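Local coordinates for protein ribonuclease mar1, putative (Trypanosoma cruzi, PDB 1YZV) that is of unproven function but belongs to the isochorismatase superfamily, whose members include hydrolases, and has been tentatively named a ribonuclease, at residues A[40-45]-A[198-204]; A[45-49]-A[113-117]. One frame throughout, in Å; residues are numbered along the deposited sequence.

Contact 1: A[40-45]-A[198-204]. With SO4 (sulfate ion), chain B.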
loop_
_atom_site.group_PDB
_atom_site.type_symbol
_atom_site.label_atom_id
_atom_site.label_comp_id
_atom_site.label_asym_id
_atom_site.label_seq_id
_atom_site.Cartn_x
_atom_site.Cartn_y
_atom_site.Cartn_z
ATOM N N ALA A 40 -6.590 -22.881 -11.095
ATOM C CA ALA A 40 -7.641 -22.873 -12.100
ATOM C C ALA A 40 -7.868 -21.450 -12.713
ATOM O O ALA A 40 -8.070 -21.331 -13.924
ATOM C CB ALA A 40 -8.951 -23.445 -11.528
ATOM N N ASN A 41 -7.732 -20.389 -11.906
ATOM C CA ASN A 41 -7.810 -19.025 -12.423
ATOM C C ASN A 41 -6.622 -18.652 -13.302
ATOM O O ASN A 41 -6.760 -17.868 -14.218
ATOM C CB ASN A 41 -7.939 -18.002 -11.269
ATOM C CG ASN A 41 -9.362 -17.877 -10.746
ATOM O OD1 ASN A 41 -10.294 -18.507 -11.278
ATOM N ND2 ASN A 41 -9.557 -17.008 -9.717
ATOM N N CYS A 42 -5.451 -19.225 -13.018
ATOM C CA CYS A 42 -4.242 -18.914 -13.744
ATOM C C CYS A 42 -4.317 -19.530 -15.148
ATOM O O CYS A 42 -4.015 -18.868 -16.137
ATOM C CB CYS A 42 -3.012 -19.406 -12.952
ATOM S SG CYS A 42 -2.867 -18.584 -11.361
ATOM N N VAL A 43 -4.899 -20.725 -15.227
ATOM C CA VAL A 43 -5.263 -21.320 -16.499
ATOM C C VAL A 43 -6.299 -20.475 -17.256
ATOM O O VAL A 43 -6.117 -20.230 -18.460
ATOM C CB VAL A 43 -5.755 -22.762 -16.308
ATOM C CG1 VAL A 43 -6.485 -23.263 -17.555
ATOM C CG2 VAL A 43 -4.572 -23.636 -15.967
ATOM N N PHE A 44 -7.384 -20.078 -16.569
ATOM C CA PHE A 44 -8.421 -19.193 -17.128
ATOM C C PHE A 44 -7.859 -17.903 -17.728
ATOM O O PHE A 44 -8.260 -17.513 -18.848
ATOM C CB PHE A 44 -9.515 -18.880 -16.054
ATOM C CG PHE A 44 -10.557 -17.862 -16.487
ATOM C CD1 PHE A 44 -11.703 -18.237 -17.140
ATOM C CD2 PHE A 44 -10.405 -16.526 -16.185
ATOM C CE1 PHE A 44 -12.655 -17.286 -17.477
ATOM C CE2 PHE A 44 -11.365 -15.605 -16.473
ATOM C CZ PHE A 44 -12.458 -15.951 -17.141
ATOM N N VAL A 45 -6.930 -17.266 -16.996
ATOM C CA VAL A 45 -6.278 -16.050 -17.447
ATOM C C VAL A 45 -5.372 -16.334 -18.665
ATOM O O VAL A 45 -5.332 -15.542 -19.626
ATOM C CB VAL A 45 -5.501 -15.316 -16.305
ATOM C CG1 VAL A 45 -4.607 -14.233 -16.843
ATOM C CG2 VAL A 45 -6.460 -14.728 -15.313
ATOM N N GLN A 198 -16.980 -14.444 -19.932
ATOM C CA GLN A 198 -16.630 -15.695 -19.293
ATOM C C GLN A 198 -16.317 -15.424 -17.833
ATOM O O GLN A 198 -15.884 -14.339 -17.508
ATOM C CB GLN A 198 -15.457 -16.330 -20.017
ATOM C CG GLN A 198 -15.752 -16.562 -21.452
ATOM C CD GLN A 198 -14.625 -17.215 -22.208
ATOM O OE1 GLN A 198 -13.599 -16.604 -22.465
ATOM N NE2 GLN A 198 -14.861 -18.427 -22.669
ATOM N N THR A 199 -16.606 -16.383 -16.943
ATOM C CA THR A 199 -16.464 -16.163 -15.492
ATOM C C THR A 199 -15.280 -16.950 -14.943
ATOM O O THR A 199 -15.048 -18.094 -15.349
ATOM C CB THR A 199 -17.809 -16.576 -14.775
ATOM O OG1 THR A 199 -18.171 -17.858 -15.240
ATOM C CG2 THR A 199 -18.934 -15.679 -15.188
ATOM N N HIS A 200 -14.505 -16.364 -14.030
ATOM C CA HIS A 200 -13.354 -17.086 -13.462
ATOM C C HIS A 200 -13.896 -18.342 -12.809
ATOM O O HIS A 200 -14.898 -18.273 -12.108
ATOM C CB HIS A 200 -12.636 -16.268 -12.379
ATOM C CG HIS A 200 -11.865 -15.095 -12.889
ATOM N ND1 HIS A 200 -12.472 -13.930 -13.324
ATOM C CD2 HIS A 200 -10.528 -14.901 -13.033
ATOM C CE1 HIS A 200 -11.540 -13.064 -13.685
ATOM N NE2 HIS A 200 -10.354 -13.613 -13.486
ATOM N N PRO A 201 -13.149 -19.445 -12.865
ATOM C CA PRO A 201 -13.629 -20.618 -12.120
ATOM C C PRO A 201 -13.692 -20.434 -10.610
ATOM O O PRO A 201 -14.450 -21.134 -9.942
ATOM C CB PRO A 201 -12.599 -21.704 -12.448
ATOM C CG PRO A 201 -11.595 -21.127 -13.283
ATOM C CD PRO A 201 -11.994 -19.757 -13.720
ATOM N N ILE A 202 -12.787 -19.634 -10.054
ATOM C CA ILE A 202 -12.835 -19.307 -8.655
ATOM C C ILE A 202 -13.059 -17.794 -8.563
ATOM O O ILE A 202 -12.301 -17.016 -9.127
ATOM C CB ILE A 202 -11.502 -19.651 -7.943
ATOM C CG1 ILE A 202 -11.088 -21.119 -8.171
ATOM C CG2 ILE A 202 -11.585 -19.305 -6.428
ATOM C CD1 ILE A 202 -9.578 -21.339 -7.941
ATOM N N ARG A 203 -14.218 -17.440 -8.045
ATOM C CA ARG A 203 -14.571 -16.091 -7.599
ATOM C C ARG A 203 -13.463 -15.128 -7.342
ATOM O O ARG A 203 -12.724 -15.360 -6.394
ATOM C CB ARG A 203 -15.219 -16.281 -6.232
ATOM C CG ARG A 203 -15.622 -15.035 -5.532
ATOM C CD ARG A 203 -14.601 -14.405 -4.569
ATOM N NE ARG A 203 -15.094 -13.154 -3.978
ATOM C CZ ARG A 203 -14.433 -12.471 -3.052
ATOM N NH1 ARG A 203 -13.253 -12.900 -2.605
ATOM N NH2 ARG A 203 -14.947 -11.351 -2.571
ATOM N N ILE A 204 -13.406 -13.980 -8.034
ATOM C CA ILE A 204 -12.430 -12.925 -7.602
ATOM C C ILE A 204 -13.128 -11.671 -6.966
ATOM O O ILE A 204 -12.544 -11.000 -6.129
ATOM C CB ILE A 204 -11.331 -12.494 -8.712
ATOM C CG1 ILE A 204 -11.902 -11.640 -9.879
ATOM C CG2 ILE A 204 -10.542 -13.692 -9.243
ATOM C CD1 ILE A 204 -10.788 -10.758 -10.590
ATOM O OXT ILE A 204 -14.303 -11.341 -7.170
HETATM S S SO4 B . -15.873 -13.091 -12.213
HETATM O O1 SO4 B . -15.397 -13.588 -13.539
HETATM O O2 SO4 B . -15.755 -11.617 -12.063
HETATM O O3 SO4 B . -15.099 -13.648 -11.062
HETATM O O4 SO4 B . -17.250 -13.509 -12.027
#
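Asn41 and Ile202 are joined by two hydrogen bonds that close a ring between a side-chain amide and the backbone of one residue. Ile202 N donates to Asn41 OD1 at 3.0 Å, and Asn41 ND2 donates to Ile202 O at 2.8 Å, with the acceptor almost exactly in the amide plane. A carboxamide, with donor and acceptor side by side, suits the N-H and C=O of one backbone residue, and this double grip fixes its flip. The C-terminal tail also holds a sulfate, probably from the crystallisation liquor: His200 N and ND1 both donate to its O1, the latter nearly straight at 175°. His200 NE2 is hydrogen-bonded to Asp143 OD2, so both ring nitrogens are engaged.

Phe44 supplies the apolar half. With CG anti to the backbone N (chi1 174°), its ring leaves the helix toward the tail, where His200 CA sits 3.8 Å above the ring centroid in a CH-pi contact. The two rings meet obliquely, planes at 41°. Pro201, rigid and apolar, lays CD 3.5 Å from Phe44 CB and CG 3.9 Å from Ala40 CB. The tail thus lies along the first turns of helix 39-56, with strand 137-146 and helix 173-181 beside it.

Contact 2: A[45-49]-A[113-117]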
loop_
_atom_site.group_PDB
_atom_site.type_symbol
_atom_site.label_atom_id
_atom_site.label_comp_id
_atom_site.label_asym_id
_atom_site.label_seq_id
_atom_site.Cartn_x
_atom_site.Cartn_y
_atom_site.Cartn_z
ATOM N N VAL A 45 -6.930 -17.266 -16.996
ATOM C CA VAL A 45 -6.278 -16.050 -17.447
ATOM C C VAL A 45 -5.372 -16.334 -18.665
ATOM O O VAL A 45 -5.332 -15.542 -19.626
ATOM C CB VAL A 45 -5.501 -15.316 -16.305
ATOM C CG1 VAL A 45 -4.607 -14.233 -16.843
ATOM C CG2 VAL A 45 -6.460 -14.728 -15.313
ATOM N N ALA A 46 -4.683 -17.470 -18.656
ATOM C CA ALA A 46 -3.864 -17.878 -19.807
ATOM C C ALA A 46 -4.706 -18.009 -21.095
ATOM O O ALA A 46 -4.317 -17.511 -22.170
ATOM C CB ALA A 46 -3.109 -19.174 -19.513
ATOM N N ASN A 47 -5.881 -18.608 -20.945
ATOM C CA ASN A 47 -6.858 -18.743 -22.018
ATOM C C ASN A 47 -7.509 -17.445 -22.491
ATOM O O ASN A 47 -7.679 -17.210 -23.689
ATOM C CB ASN A 47 -7.921 -19.760 -21.624
ATOM C CG ASN A 47 -7.422 -21.186 -21.724
ATOM O OD1 ASN A 47 -6.529 -21.476 -22.525
ATOM N ND2 ASN A 47 -7.920 -22.069 -20.833
ATOM N N ARG A 48 -7.764 -16.549 -21.548
ATOM C CA ARG A 48 -8.286 -15.246 -21.878
ATOM C C ARG A 48 -7.292 -14.453 -22.723
ATOM O O ARG A 48 -7.650 -13.818 -23.739
ATOM C CB ARG A 48 -8.603 -14.502 -20.569
ATOM C CG ARG A 48 -8.918 -13.057 -20.755
ATOM C CD ARG A 48 -9.484 -12.463 -19.483
ATOM N NE ARG A 48 -10.871 -12.848 -19.270
ATOM C CZ ARG A 48 -11.612 -12.414 -18.251
ATOM N NH1 ARG A 48 -11.081 -11.588 -17.327
ATOM N NH2 ARG A 48 -12.907 -12.710 -18.213
ATOM N N PHE A 49 -6.044 -14.420 -22.270
ATOM C CA PHE A 49 -4.989 -13.719 -23.036
ATOM C C PHE A 49 -4.626 -14.407 -24.349
ATOM O O PHE A 49 -4.273 -13.739 -25.330
ATOM C CB PHE A 49 -3.741 -13.524 -22.182
ATOM C CG PHE A 49 -3.943 -12.581 -20.989
ATOM C CD1 PHE A 49 -4.661 -11.419 -21.114
ATOM C CD2 PHE A 49 -3.218 -12.780 -19.819
ATOM C CE1 PHE A 49 -4.776 -10.517 -20.036
ATOM C CE2 PHE A 49 -3.326 -11.911 -18.741
ATOM C CZ PHE A 49 -4.103 -10.774 -18.851
ATOM N N VAL A 113 4.725 -5.675 -21.562
ATOM C CA VAL A 113 4.574 -7.108 -21.310
ATOM C C VAL A 113 3.487 -7.253 -20.281
ATOM O O VAL A 113 3.457 -6.495 -19.282
ATOM C CB VAL A 113 5.912 -7.689 -20.791
ATOM C CG1 VAL A 113 5.716 -9.103 -20.209
ATOM C CG2 VAL A 113 7.045 -7.635 -21.954
ATOM N N VAL A 114 2.544 -8.126 -20.592
ATOM C CA VAL A 114 1.533 -8.578 -19.675
ATOM C C VAL A 114 2.026 -9.912 -19.126
ATOM O O VAL A 114 2.226 -10.883 -19.879
ATOM C CB VAL A 114 0.175 -8.739 -20.382
ATOM C CG1 VAL A 114 -0.845 -9.417 -19.488
ATOM C CG2 VAL A 114 -0.326 -7.371 -20.851
ATOM N N LEU A 115 2.190 -9.971 -17.808
ATOM C CA LEU A 115 2.886 -11.085 -17.132
ATOM C C LEU A 115 1.991 -11.751 -16.087
ATOM O O LEU A 115 1.382 -11.074 -15.249
ATOM C CB LEU A 115 4.159 -10.575 -16.460
ATOM C CG LEU A 115 4.998 -11.484 -15.521
ATOM C CD1 LEU A 115 5.529 -12.737 -16.281
ATOM C CD2 LEU A 115 6.185 -10.657 -14.928
ATOM N N TRP A 116 1.962 -13.079 -16.104
ATOM C CA TRP A 116 1.216 -13.844 -15.096
ATOM C C TRP A 116 1.726 -15.284 -15.016
ATOM O O TRP A 116 2.515 -15.697 -15.845
ATOM C CB TRP A 116 -0.309 -13.827 -15.395
ATOM C CG TRP A 116 -0.723 -14.684 -16.512
ATOM C CD1 TRP A 116 -1.233 -15.959 -16.393
ATOM C CD2 TRP A 116 -0.391 -14.528 -17.909
ATOM N NE1 TRP A 116 -1.311 -16.562 -17.618
ATOM C CE2 TRP A 116 -0.870 -15.695 -18.578
ATOM C CE3 TRP A 116 0.071 -13.457 -18.688
ATOM C CZ2 TRP A 116 -0.745 -15.879 -19.975
ATOM C CZ3 TRP A 116 0.178 -13.640 -20.077
ATOM C CH2 TRP A 116 -0.230 -14.847 -20.703
ATOM N N GLY A 117 1.368 -15.974 -13.941
ATOM C CA GLY A 117 1.651 -17.395 -13.809
ATOM C C GLY A 117 2.200 -17.775 -12.452
ATOM O O GLY A 117 1.748 -17.232 -11.403
#
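Phe49 points a ring edge at the face of Trp116, the main aromatic encounter between helix 39-56 and strand 110-118 in this alpha/beta fold, where helices cover a six-stranded parallel sheet. The centroids of the phenyl ring and the indole six-membered ring are 4.8 Å apart and their planes meet at 60°, a tilted edge-to-face pair. Phe49 CD2 makes the approach, 3.5 Å from Trp116 CZ3.

The same indole face also receives Val45. Its CG1, anti to the backbone N (chi1 168°), lies over the five-membered ring, 4.0 Å from that centroid, as a CH-pi contact. A helix turn thus places a branched aliphatic and an aromatic, four residues apart, over the two halves of one bicyclic system, and tryptophan is wide enough to serve both. Alongside NE1 and CZ2 the helix comes close through Ala46, whose small side chain lets the broad ring lie near the backbone.

Two residues earlier in the strand, Val114 CG1 covers a face of the Phe49 ring, 3.9 Å from its centroid, so Phe49 offers an edge to Trp116 and a face to Val114. Phe23 of strand 20-26 and Ile176 and Leu177 of helix 173-181 pack round the phenyl ring as well. The axes of 45-49 and 113-117 approach to 9.8 Å and run roughly antiparallel, at 150°, as expected where a helix returns across a parallel sheet. All five touching residues are buried, and no hydrogen bond joins the segments: Trp116 NE1 has no polar partner in the model and lies 3.6 Å from Ala46 CA.

Overall arrangement
From the N terminus, the chain passes through strand 20-26 and reaches helix 39-56, which serves both contacts. Its first turns enter contact 1 and the following turn enters contact 2, with Val45 common to the two. Contact 2 closes first, after 63 intervening residues, when the chain enters strand 110-118, one of the two central strands of the sheet. Contact 1 closes only at the C terminus, with 152 residues between its segments, when the tail following helix 189-197 returns to the helix. The smaller loop is therefore nested within the larger. Contact 2 ties the helix to the sheet in the interior; contact 1 fastens the chain end to it at the surface, their centres 11 Å apart.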